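Local coordinates for protein inositol dehydrogenase (Lactobacillus casei, PDB 4MKX) that probably oxidises scyllo-inositol with NAD as cofactor, as a sugar-alcohol dehydrogenase of the Gfo/Idh/MocA family, at residues Gly230-Leu238 with Ile248-Ala256. Sequence-based numbering, arbitrary orientation.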
ATOM      1  N   GLY A 230       2.811   4.428  38.978  1.00 40.68           N
ATOM      2  CA  GLY A 230       1.806   5.365  38.510  1.00 41.16           C
ATOM      3  C   GLY A 230       2.086   5.787  37.080  1.00 41.44           C
ATOM      4  O   GLY A 230       1.896   6.949  36.709  1.00 42.13           O
ATOM      5  N   GLU A 231       2.577   4.846  36.281  0.78 34.59           N
ATOM      6  CA  GLU A 231       2.793   5.105  34.868  0.78 30.17           C
ATOM      7  C   GLU A 231       1.932   4.180  34.023  0.78 25.59           C
ATOM      8  O   GLU A 231       1.323   3.254  34.543  0.78 26.81           O
ATOM      9  CB  GLU A 231       4.268   4.960  34.491  0.78 31.38           C
ATOM     10  CG  GLU A 231       5.032   6.273  34.477  0.78 36.97           C
ATOM     11  CD  GLU A 231       4.534   7.257  33.418  0.78 35.31           C
ATOM     12  OE1 GLU A 231       3.663   6.897  32.590  0.78 32.93           O
ATOM     13  OE2 GLU A 231       5.021   8.404  33.411  0.78 39.58           O
ATOM     14  N   LEU A 232       1.864   4.457  32.727  1.00 24.42           N
ATOM     15  CA  LEU A 232       1.054   3.652  31.817  1.00 20.35           C
ATOM     16  C   LEU A 232       1.878   3.284  30.616  1.00 23.53           C
ATOM     17  O   LEU A 232       2.637   4.113  30.108  1.00 24.23           O
ATOM     18  CB  LEU A 232      -0.169   4.434  31.333  1.00 22.81           C
ATOM     19  CG  LEU A 232      -1.392   4.494  32.236  1.00 22.77           C
ATOM     20  CD1 LEU A 232      -2.425   5.448  31.661  1.00 22.38           C
ATOM     21  CD2 LEU A 232      -1.971   3.099  32.409  1.00 20.24           C
ATOM     22  N   GLU A 233       1.719   2.053  30.143  1.00 17.97           N
ATOM     23  CA  GLU A 233       2.378   1.641  28.911  1.00 20.28           C
ATOM     24  C   GLU A 233       1.490   1.873  27.688  1.00 18.16           C
ATOM     25  O   GLU A 233       1.994   2.171  26.608  1.00 16.73           O
ATOM     26  CB  GLU A 233       2.806   0.177  28.989  1.00 22.37           C
ATOM     27  CG  GLU A 233       1.664  -0.785  28.938  1.00 27.11           C
ATOM     28  CD  GLU A 233       2.116  -2.216  28.874  1.00 26.82           C
ATOM     29  OE1 GLU A 233       3.144  -2.533  29.515  1.00 26.76           O
ATOM     30  OE2 GLU A 233       1.434  -3.013  28.196  1.00 26.59           O
ATOM     31  N   THR A 234       0.175   1.720  27.844  1.00 15.32           N
ATOM     32  CA  THR A 234      -0.767   2.042  26.769  1.00 13.68           C
ATOM     33  C   THR A 234      -1.999   2.671  27.377  1.00 16.30           C
ATOM     34  O   THR A 234      -2.483   2.221  28.417  1.00 15.18           O
ATOM     35  CB  THR A 234      -1.223   0.795  25.977  1.00 14.28           C
ATOM     36  OG1 THR A 234      -0.097  -0.037  25.692  1.00 16.17           O
ATOM     37  CG2 THR A 234      -1.879   1.210  24.663  1.00 14.18           C
ATOM     38  N   GLY A 235      -2.514   3.710  26.732  1.00 11.82           N
ATOM     39  CA  GLY A 235      -3.734   4.332  27.190  1.00 12.51           C
ATOM     40  C   GLY A 235      -4.560   4.757  26.007  1.00 10.75           C
ATOM     41  O   GLY A 235      -4.047   4.969  24.904  1.00 12.88           O
ATOM     42  N   ALA A 236      -5.854   4.869  26.227  1.00  9.61           N
ATOM     43  CA  ALA A 236      -6.748   5.312  25.194  1.00  9.97           C
ATOM     44  C   ALA A 236      -7.716   6.317  25.787  1.00 12.98           C
ATOM     45  O   ALA A 236      -8.031   6.266  26.979  1.00 12.24           O
ATOM     46  CB  ALA A 236      -7.502   4.122  24.603  1.00 10.77           C
ATOM     47  N   ALA A 237      -8.199   7.221  24.947  1.00  9.16           N
ATOM     48  CA  ALA A 237      -9.115   8.241  25.409  1.00  9.72           C
ATOM     49  C   ALA A 237     -10.161   8.567  24.371  1.00  9.15           C
ATOM     50  O   ALA A 237      -9.907   8.521  23.158  1.00 11.12           O
ATOM     51  CB  ALA A 237      -8.338   9.503  25.790  1.00 10.42           C
ATOM     52  N   LEU A 238     -11.349   8.921  24.853  1.00  8.63           N
ATOM     53  CA  LEU A 238     -12.396   9.423  23.988  1.00  8.34           C
ATOM     54  C   LEU A 238     -12.707  10.838  24.459  1.00 10.09           C
ATOM     55  O   LEU A 238     -12.775  11.092  25.656  1.00 13.59           O
ATOM     56  CB  LEU A 238     -13.640   8.548  24.104  1.00  9.37           C
ATOM     57  CG  LEU A 238     -14.837   8.918  23.243  1.00 10.76           C
ATOM     58  CD1 LEU A 238     -14.486   8.863  21.760  1.00 12.45           C
ATOM     59  CD2 LEU A 238     -15.980   7.960  23.591  1.00 12.67           C
ATOM     60  N   ILE A 248     -10.442  10.612  19.269  1.00  8.90           N
ATOM     61  CA  ILE A 248      -9.958   9.392  19.887  1.00 10.38           C
ATOM     62  C   ILE A 248      -8.450   9.498  19.974  1.00  7.89           C
ATOM     63  O   ILE A 248      -7.800   9.864  18.991  1.00  9.87           O
ATOM     64  CB  ILE A 248     -10.305   8.181  19.007  1.00  8.78           C
ATOM     65  CG1 ILE A 248     -11.822   8.010  18.937  1.00 12.22           C
ATOM     66  CG2 ILE A 248      -9.663   6.914  19.557  1.00 12.78           C
ATOM     67  CD1 ILE A 248     -12.261   6.956  17.975  1.00 12.70           C
ATOM     68  N   LEU A 249      -7.888   9.213  21.144  1.00  9.52           N
ATOM     69  CA  LEU A 249      -6.433   9.204  21.288  1.00  9.38           C
ATOM     70  C   LEU A 249      -5.953   7.837  21.725  1.00 11.24           C
ATOM     71  O   LEU A 249      -6.610   7.173  22.510  1.00 10.01           O
ATOM     72  CB  LEU A 249      -5.985  10.210  22.345  1.00 13.88           C
ATOM     73  CG  LEU A 249      -6.240  11.682  22.085  1.00 17.42           C
ATOM     74  CD1 LEU A 249      -5.614  12.498  23.213  1.00 17.23           C
ATOM     75  CD2 LEU A 249      -5.659  12.077  20.743  1.00 15.72           C
ATOM     76  N   VAL A 250      -4.798   7.420  21.223  1.00 11.54           N
ATOM     77  CA  VAL A 250      -4.105   6.283  21.815  1.00  8.00           C
ATOM     78  C   VAL A 250      -2.663   6.715  22.018  1.00 10.52           C
ATOM     79  O   VAL A 250      -2.069   7.342  21.144  1.00 10.47           O
ATOM     80  CB  VAL A 250      -4.164   5.016  20.943  1.00  9.42           C
ATOM     81  CG1 VAL A 250      -3.225   3.956  21.508  1.00 11.56           C
ATOM     82  CG2 VAL A 250      -5.575   4.462  20.894  1.00 11.21           C
ATOM     83  N   ALA A 251      -2.123   6.430  23.196  1.00  9.92           N
ATOM     84  CA  ALA A 251      -0.737   6.755  23.511  1.00 11.25           C
ATOM     85  C   ALA A 251      -0.105   5.495  24.052  1.00 12.77           C
ATOM     86  O   ALA A 251      -0.749   4.707  24.738  1.00 13.46           O
ATOM     87  CB  ALA A 251      -0.658   7.863  24.538  1.00 13.94           C
ATOM     88  N   GLY A 252       1.164   5.290  23.749  1.00 11.27           N
ATOM     89  CA  GLY A 252       1.792   4.087  24.216  1.00 12.33           C
ATOM     90  C   GLY A 252       3.288   4.196  24.167  1.00 12.28           C
ATOM     91  O   GLY A 252       3.840   5.126  23.577  1.00 14.72           O
ATOM     92  N   ARG A 253       3.937   3.225  24.793  1.00 15.49           N
ATOM     93  CA  ARG A 253       5.385   3.205  24.842  1.00 16.06           C
ATOM     94  C   ARG A 253       5.928   1.884  24.335  1.00 18.11           C
ATOM     95  O   ARG A 253       7.127   1.622  24.446  1.00 20.76           O
ATOM     96  CB  ARG A 253       5.842   3.446  26.276  1.00 20.48           C
ATOM     97  CG  ARG A 253       5.207   4.657  26.921  1.00 23.13           C
ATOM     98  CD  ARG A 253       5.764   4.879  28.312  1.00 28.96           C
ATOM     99  NE  ARG A 253       5.294   6.127  28.908  1.00 33.83           N
ATOM    100  CZ  ARG A 253       5.811   7.326  28.640  1.00 32.32           C
ATOM    101  NH1 ARG A 253       6.807   7.449  27.771  1.00 33.84           N
ATOM    102  NH2 ARG A 253       5.320   8.403  29.240  1.00 35.17           N
ATOM    103  N   ASN A 254       5.059   1.058  23.758  1.00 15.96           N
ATOM    104  CA  ASN A 254       5.459  -0.303  23.409  1.00 18.37           C
ATOM    105  C   ASN A 254       5.072  -0.768  21.999  1.00 19.07           C
ATOM    106  O   ASN A 254       4.490  -1.839  21.834  1.00 21.18           O
ATOM    107  CB  ASN A 254       4.889  -1.277  24.451  1.00 20.66           C
ATOM    108  CG  ASN A 254       5.585  -2.627  24.436  1.00 25.65           C
ATOM    109  OD1 ASN A 254       6.784  -2.713  24.175  1.00 25.92           O
ATOM    110  ND2 ASN A 254       4.829  -3.688  24.714  1.00 25.97           N
ATOM    111  N   ALA A 255       5.389   0.029  20.983  1.00 16.14           N
ATOM    112  CA  ALA A 255       5.118  -0.379  19.602  1.00 17.78           C
ATOM    113  C   ALA A 255       6.239  -1.266  19.080  1.00 18.82           C
ATOM    114  O   ALA A 255       7.403  -0.869  19.070  1.00 19.95           O
ATOM    115  CB  ALA A 255       4.949   0.843  18.686  1.00 16.41           C
ATOM    116  N   ALA A 256       5.898  -2.462  18.626  1.00 18.57           N
ATOM    117  CA  ALA A 256       6.927  -3.384  18.164  1.00 16.69           C
ATOM    118  C   ALA A 256       7.516  -2.984  16.812  1.00 18.16           C
ATOM    119  O   ALA A 256       8.667  -3.318  16.507  1.00 20.38           O
ATOM    120  CB  ALA A 256       6.380  -4.804  18.110  1.00 19.22           C
TER
HETATM  121  O   HOH W   1       1.981   0.757  23.758  1.00 16.90           O
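A251 O takes a hydrogen bond from G235 N (2.8 Å) and a weaker CA-H...O contact from T234 CA, while T234 CG2 lies alongside. The amide of A251 answers to G235 O, and A237 and L249 form the next hydrogen-bonded pair, so four backbone bonds join strands 234-238 and 248-252. These are the arms of an antiparallel hairpin in the mixed sheet of the C-terminal domain, between strands 211-219 and 162-172. On one face A236 CB meets V250 CG2 at 4.2 Å, and L238 CD1 lies against I248 CG1 (4.0 Å); a second subunit packs on T234 and L238. A237 and L249 touch through their CB atoms on the other face. Where the chain turns, R253 N still donates a hydrogen bond to E233 O (2.9 Å). CG of R253 is anti to the carbonyl carbon (chi1 -51°), and the extended chain sets L232 O at the edge of the guanidinium, in its plane, 3.5 Å from R253 NE. R253 NH2 stays 4.0 Å from E231 OE1, beyond a salt bridge, with the carboxylate and guanidinium nearly perpendicular, and is salt-bridged to D194 instead. A leucine in place of R253 would probably leave D194 without its charged mate. A water links T234 OG1 to N254 N.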